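Local coordinates for MazG-related protein (Thermotoga maritima, PDB 2YXH) that probably hydrolyses nucleoside triphosphates to monophosphates and diphosphate, and binds magnesium ions, at residues T26-L31 and L62-V67; R90-F95 and E106-E111. The protein carries 1 engineered substitution. All coordinates share one frame; numbering follows the deposited sequence.

Contact 1: residues T26-L31 and L62-V67; sequences TLLEAL and LLVAAV
The flat group at this contact is the peptide joining L27 to L28, and V64 sits on one of its faces. The two segments belong to helices 24-43 and 47-72, the antiparallel helix pair that carries the magnesium ligands of this all-helical MazG fold. The axes of the two segments approach to 9.1 Å at 169°. CG2 of V64 lies almost straight above the carbonyl carbon, with L27 C to V64 CG2 at 3.6 Å. L28 N is 3.7 Å from the same V64 CG2. The oxygen of this peptide accepts the helix bond from L31 N. The packing is apolar and buried. CG of L27 is anti to its own carbonyl carbon (chi1 -66°), which turns the leucine branch away from the peptide that V64 covers. V64 CG2 also meets L27 CB, at 3.7 Å. L27 also reaches toward V67, but the modelled spacing of their methyls is too short to be trusted. L19 of helix 17-20 touches L27, L63 and V67. I35 of the second subunit packs on L28, and M57 of that subunit on V64. The other methyl of V64 serves L28: the two side chains cross at about a right angle, with L28 CD2 against V64 CG1 at 3.9 Å.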
loop_
_atom_site.group_PDB
_atom_site.type_symbol
_atom_site.label_atom_id
_atom_site.label_comp_id
_atom_site.label_asym_id
_atom_site.label_seq_id
_atom_site.Cartn_x
_atom_site.Cartn_y
_atom_site.Cartn_z
ATOM N N THR A 26 -10.459 -10.530 -4.749
ATOM C CA THR A 26 -9.332 -11.343 -5.133
ATOM C C THR A 26 -8.027 -10.568 -4.868
ATOM O O THR A 26 -7.007 -11.127 -4.439
ATOM C CB THR A 26 -9.426 -11.713 -6.650
ATOM O OG1 THR A 26 -10.561 -12.545 -6.870
ATOM C CG2 THR A 26 -8.259 -12.533 -7.028
ATOM N N LEU A 27 -8.070 -9.273 -5.168
ATOM C CA LEU A 27 -6.922 -8.460 -4.978
ATOM C C LEU A 27 -6.588 -8.273 -3.496
ATOM O O LEU A 27 -5.399 -8.253 -3.091
ATOM C CB LEU A 27 -7.132 -7.154 -5.705
ATOM C CG LEU A 27 -7.194 -7.448 -7.204
ATOM C CD1 LEU A 27 -7.617 -6.116 -8.079
ATOM C CD2 LEU A 27 -5.870 -8.143 -7.616
ATOM N N LEU A 28 -7.647 -8.156 -2.705
ATOM C CA LEU A 28 -7.497 -8.082 -1.263
ATOM C C LEU A 28 -6.716 -9.251 -0.716
ATOM O O LEU A 28 -5.828 -9.057 0.124
ATOM C CB LEU A 28 -8.834 -7.946 -0.565
ATOM C CG LEU A 28 -9.271 -6.510 -0.532
ATOM C CD1 LEU A 28 -10.677 -6.393 -0.125
ATOM C CD2 LEU A 28 -8.320 -5.638 0.391
ATOM N N GLU A 29 -7.061 -10.451 -1.174
ATOM C CA GLU A 29 -6.331 -11.731 -0.856
ATOM C C GLU A 29 -4.929 -11.726 -1.403
ATOM O O GLU A 29 -4.025 -12.082 -0.713
ATOM C CB GLU A 29 -7.015 -12.944 -1.521
ATOM C CG GLU A 29 -7.984 -13.697 -0.658
ATOM C CD GLU A 29 -9.189 -14.236 -1.453
ATOM O OE1 GLU A 29 -9.001 -14.810 -2.576
ATOM O OE2 GLU A 29 -10.345 -14.093 -0.951
ATOM N N ALA A 30 -4.722 -11.276 -2.637
ATOM C CA ALA A 30 -3.331 -11.125 -3.124
ATOM C C ALA A 30 -2.528 -10.254 -2.142
ATOM O O ALA A 30 -1.416 -10.576 -1.750
ATOM C CB ALA A 30 -3.275 -10.633 -4.520
ATOM N N LEU A 31 -3.144 -9.180 -1.684
ATOM C CA LEU A 31 -2.458 -8.287 -0.732
ATOM C C LEU A 31 -2.167 -8.930 0.628
ATOM O O LEU A 31 -1.074 -8.720 1.154
ATOM C CB LEU A 31 -3.235 -6.962 -0.526
ATOM C CG LEU A 31 -2.616 -5.983 0.460
ATOM C CD1 LEU A 31 -1.136 -5.670 0.206
ATOM C CD2 LEU A 31 -3.463 -4.787 0.509
ATOM N N LEU A 62 -1.850 -0.932 -4.101
ATOM C CA LEU A 62 -2.248 0.031 -5.115
ATOM C C LEU A 62 -3.143 -0.599 -6.150
ATOM O O LEU A 62 -4.087 0.054 -6.564
ATOM C CB LEU A 62 -1.010 0.666 -5.718
ATOM C CG LEU A 62 -0.348 1.771 -4.901
ATOM C CD1 LEU A 62 0.825 2.284 -5.824
ATOM C CD2 LEU A 62 -1.353 2.937 -4.682
ATOM N N LEU A 63 -2.973 -1.900 -6.463
ATOM C CA LEU A 63 -3.948 -2.574 -7.313
ATOM C C LEU A 63 -5.317 -2.721 -6.619
ATOM O O LEU A 63 -6.341 -2.733 -7.273
ATOM C CB LEU A 63 -3.536 -3.933 -7.737
ATOM C CG LEU A 63 -2.570 -4.094 -8.884
ATOM C CD1 LEU A 63 -2.255 -5.635 -9.028
ATOM C CD2 LEU A 63 -2.982 -3.310 -10.257
ATOM N N VAL A 64 -5.361 -2.780 -5.311
ATOM C CA VAL A 64 -6.701 -2.774 -4.668
ATOM C C VAL A 64 -7.276 -1.339 -4.875
ATOM O O VAL A 64 -8.406 -1.156 -5.364
ATOM C CB VAL A 64 -6.666 -3.243 -3.200
ATOM C CG1 VAL A 64 -7.991 -3.030 -2.494
ATOM C CG2 VAL A 64 -6.230 -4.707 -3.067
ATOM N N ALA A 65 -6.508 -0.309 -4.570
ATOM C CA ALA A 65 -6.990 1.018 -4.880
ATOM C C ALA A 65 -7.551 1.086 -6.298
ATOM O O ALA A 65 -8.703 1.528 -6.501
ATOM C CB ALA A 65 -5.916 2.104 -4.652
ATOM N N ALA A 66 -6.777 0.692 -7.284
ATOM C CA ALA A 66 -7.245 0.726 -8.712
ATOM C C ALA A 66 -8.612 0.128 -9.041
ATOM O O ALA A 66 -9.399 0.691 -9.850
ATOM C CB ALA A 66 -6.172 0.149 -9.678
ATOM N N VAL A 67 -8.925 -1.019 -8.410
ATOM C CA VAL A 67 -10.108 -1.692 -8.764
ATOM C C VAL A 67 -11.271 -1.129 -7.934
ATOM O O VAL A 67 -12.429 -1.233 -8.348
ATOM C CB VAL A 67 -9.976 -3.233 -8.491
ATOM C CG1 VAL A 67 -11.341 -3.915 -8.651
ATOM C CG2 VAL A 67 -8.880 -3.901 -9.490
#

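Contact 2: residues R90-F95 and E106-E111; sequences RKPWLF and EKIWKE
A C-terminal helix folding back on a helix end forms this contact. Helix 76-90 stops at R90, the chain makes a 3-10 turn at 92-94, and helix 102-113 then packs against that turn through I108 and W109. The indole of W93 is wedged in by its edge. I108 CG2 and W109 CB both lie at the rim of the W93 ring, in its plane. W93 CZ3 meets I108 CB at 3.8 Å, and W93 CH2 meets W109 CB at 3.9 Å. K91 CA sits over one face of W93, nearer the rim than the centre, 3.5 Å from the plane. The first torsion of W93 (chi1 58°) sets where CG leaves the backbone, between the N and the carbonyl carbon, while the six-membered end, CZ3 and CH2, does the touching. P92 and I108 run past one another in opposite senses, with P92 CD on I108 CG2 at 3.8 Å. R90 meets W109. W109 CD1 comes 3.7 Å from R90 CB and touches R90 O from the edge of its ring. The guanidinium of R90 stands nearly perpendicular to that ring, 89° apart. One water joins the two: it accepts from R90 NH1 at 2.9 Å and, in the plane of the indole, from W109 NE1 at 2.8 Å. An alanine at W109 would probably leave R90 CB and CD without their indole partner and the water with one donor fewer. C16 of the second subunit packs on K91 and W93. The water takes N-H groups from both residues, so the link is polar without a direct bond, while R90 O is buried beside a ring carbon and has no partner in the model.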
loop_
_atom_site.group_PDB
_atom_site.type_symbol
_atom_site.label_atom_id
_atom_site.label_comp_id
_atom_site.label_asym_id
_atom_site.label_seq_id
_atom_site.Cartn_x
_atom_site.Cartn_y
_atom_site.Cartn_z
ATOM N N ARG A 90 -6.161 13.497 14.171
ATOM C CA ARG A 90 -5.751 12.667 15.298
ATOM C C ARG A 90 -4.372 12.853 15.948
ATOM O O ARG A 90 -4.197 12.676 17.184
ATOM C CB ARG A 90 -5.972 11.174 15.034
ATOM C CG ARG A 90 -7.408 10.865 14.684
ATOM C CD ARG A 90 -7.653 9.423 14.336
ATOM N NE ARG A 90 -9.097 9.154 14.176
ATOM C CZ ARG A 90 -9.654 7.946 13.999
ATOM N NH1 ARG A 90 -8.922 6.847 13.953
ATOM N NH2 ARG A 90 -10.974 7.850 13.883
ATOM N N LYS A 91 -3.385 13.209 15.156
ATOM C CA LYS A 91 -2.029 13.189 15.657
ATOM C C LYS A 91 -1.530 14.541 15.389
ATOM O O LYS A 91 -0.682 14.707 14.567
ATOM C CB LYS A 91 -1.201 12.130 14.914
ATOM C CG LYS A 91 -1.706 10.673 15.132
ATOM C CD LYS A 91 -0.857 9.684 14.303
ATOM C CE LYS A 91 -0.129 8.611 15.151
ATOM N NZ LYS A 91 1.207 8.172 14.523
ATOM N N PRO A 92 -2.097 15.573 16.059
ATOM C CA PRO A 92 -1.658 16.959 15.650
ATOM C C PRO A 92 -0.226 17.271 15.935
ATOM O O PRO A 92 0.352 18.225 15.362
ATOM C CB PRO A 92 -2.505 17.896 16.565
ATOM C CG PRO A 92 -2.970 16.985 17.674
ATOM C CD PRO A 92 -3.140 15.588 17.098
ATOM N N TRP A 93 0.318 16.540 16.914
ATOM C CA TRP A 93 1.770 16.715 17.258
ATOM C C TRP A 93 2.754 16.528 16.072
ATOM O O TRP A 93 3.886 16.948 16.168
ATOM C CB TRP A 93 2.177 15.809 18.385
ATOM C CG TRP A 93 1.954 14.322 18.112
ATOM C CD1 TRP A 93 2.858 13.400 17.537
ATOM C CD2 TRP A 93 0.779 13.559 18.454
ATOM N NE1 TRP A 93 2.283 12.110 17.502
ATOM C CE2 TRP A 93 1.006 12.196 18.028
ATOM C CE3 TRP A 93 -0.458 13.886 19.047
ATOM C CZ2 TRP A 93 0.053 11.208 18.220
ATOM C CZ3 TRP A 93 -1.423 12.848 19.231
ATOM C CH2 TRP A 93 -1.153 11.560 18.818
ATOM N N LEU A 94 2.283 15.933 14.962
ATOM C CA LEU A 94 3.093 15.730 13.752
ATOM C C LEU A 94 3.503 17.059 13.164
ATOM O O LEU A 94 4.463 17.179 12.384
ATOM C CB LEU A 94 2.302 14.903 12.719
ATOM C CG LEU A 94 1.942 13.472 13.136
ATOM C CD1 LEU A 94 1.228 12.746 12.003
ATOM C CD2 LEU A 94 3.251 12.783 13.460
ATOM N N PHE A 95 2.768 18.093 13.532
ATOM C CA PHE A 95 2.986 19.425 12.941
ATOM C C PHE A 95 3.471 20.401 13.981
ATOM O O PHE A 95 3.345 21.602 13.780
ATOM C CB PHE A 95 1.671 19.887 12.328
ATOM C CG PHE A 95 1.159 18.943 11.292
ATOM C CD1 PHE A 95 1.643 19.001 9.970
ATOM C CD2 PHE A 95 0.255 17.938 11.634
ATOM C CE1 PHE A 95 1.221 18.109 8.991
ATOM C CE2 PHE A 95 -0.176 17.041 10.654
ATOM C CZ PHE A 95 0.315 17.133 9.329
ATOM N N GLU A 106 -0.921 10.064 23.583
ATOM C CA GLU A 106 -2.136 9.276 23.683
ATOM C C GLU A 106 -3.346 10.059 24.225
ATOM O O GLU A 106 -4.460 9.869 23.743
ATOM C CB GLU A 106 -1.949 8.038 24.489
ATOM C CG GLU A 106 -1.380 8.235 25.838
ATOM C CD GLU A 106 -1.254 6.898 26.619
ATOM O OE1 GLU A 106 -2.351 6.260 26.859
ATOM O OE2 GLU A 106 -0.081 6.509 26.964
ATOM N N LYS A 107 -3.129 10.907 25.227
ATOM C CA LYS A 107 -4.222 11.639 25.859
ATOM C C LYS A 107 -4.857 12.448 24.761
ATOM O O LYS A 107 -6.086 12.460 24.631
ATOM C CB LYS A 107 -3.670 12.555 26.940
ATOM C CG LYS A 107 -3.350 11.862 28.215
ATOM C CD LYS A 107 -3.400 12.837 29.345
ATOM C CE LYS A 107 -2.311 12.501 30.375
ATOM N NZ LYS A 107 -2.140 13.602 31.441
ATOM N N ILE A 108 -4.036 13.074 23.901
ATOM C CA ILE A 108 -4.610 13.775 22.781
ATOM C C ILE A 108 -5.420 12.830 21.900
ATOM O O ILE A 108 -6.588 13.061 21.568
ATOM C CB ILE A 108 -3.545 14.439 21.958
ATOM C CG1 ILE A 108 -2.780 15.450 22.846
ATOM C CG2 ILE A 108 -4.192 15.027 20.680
ATOM C CD1 ILE A 108 -1.919 16.543 22.087
ATOM N N TRP A 109 -4.820 11.696 21.608
ATOM C CA TRP A 109 -5.372 10.863 20.617
ATOM C C TRP A 109 -6.706 10.273 21.110
ATOM O O TRP A 109 -7.679 10.142 20.337
ATOM C CB TRP A 109 -4.353 9.795 20.242
ATOM C CG TRP A 109 -4.833 8.898 19.217
ATOM C CD1 TRP A 109 -4.744 9.059 17.870
ATOM C CD2 TRP A 109 -5.538 7.666 19.435
ATOM N NE1 TRP A 109 -5.302 7.989 17.224
ATOM C CE2 TRP A 109 -5.793 7.109 18.155
ATOM C CE3 TRP A 109 -5.908 6.939 20.600
ATOM C CZ2 TRP A 109 -6.436 5.856 17.987
ATOM C CZ3 TRP A 109 -6.556 5.657 20.452
ATOM C CH2 TRP A 109 -6.815 5.135 19.147
ATOM N N LYS A 110 -6.749 9.945 22.387
ATOM C CA LYS A 110 -7.943 9.411 22.961
ATOM C C LYS A 110 -9.096 10.427 22.658
ATOM O O LYS A 110 -10.213 10.017 22.343
ATOM C CB LYS A 110 -7.700 9.207 24.448
ATOM C CG LYS A 110 -8.951 8.847 25.208
ATOM C CD LYS A 110 -8.648 8.031 26.434
ATOM C CE LYS A 110 -9.937 7.314 26.873
ATOM N NZ LYS A 110 -11.045 8.172 27.469
ATOM N N GLU A 111 -8.809 11.737 22.657
ATOM C CA GLU A 111 -9.876 12.723 22.574
ATOM C C GLU A 111 -10.244 12.988 21.138
ATOM O O GLU A 111 -11.409 13.125 20.827
ATOM C CB GLU A 111 -9.464 14.061 23.215
ATOM C CG GLU A 111 -9.186 13.999 24.744
ATOM C CD GLU A 111 -10.293 13.342 25.525
ATOM O OE1 GLU A 111 -11.486 13.660 25.297
ATOM O OE2 GLU A 111 -9.953 12.488 26.369
HETATM O O HOH W 1 -6.243 6.560 15.008
#

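In the fold
Contacts 1 and 2 lie on opposite sides of the chain's centre, with centres 30 Å apart and nearest atoms about 18 Å apart. They follow one another along the chain. Contact 1 lies beside the metal sites: D60, a ligand one turn earlier on the helix of L63, is about 4 Å from it, side chain to side chain, and a magnesium ion is about 7 Å from the L63 side chain. E34, a ligand at both sites, lies on the same helix as 26-31. Contact 2 is away from these sites, although the side chain of R90 is about 7 Å from a bound magnesium ion. Both contacts also touch the second subunit, so each borders the dimer interface.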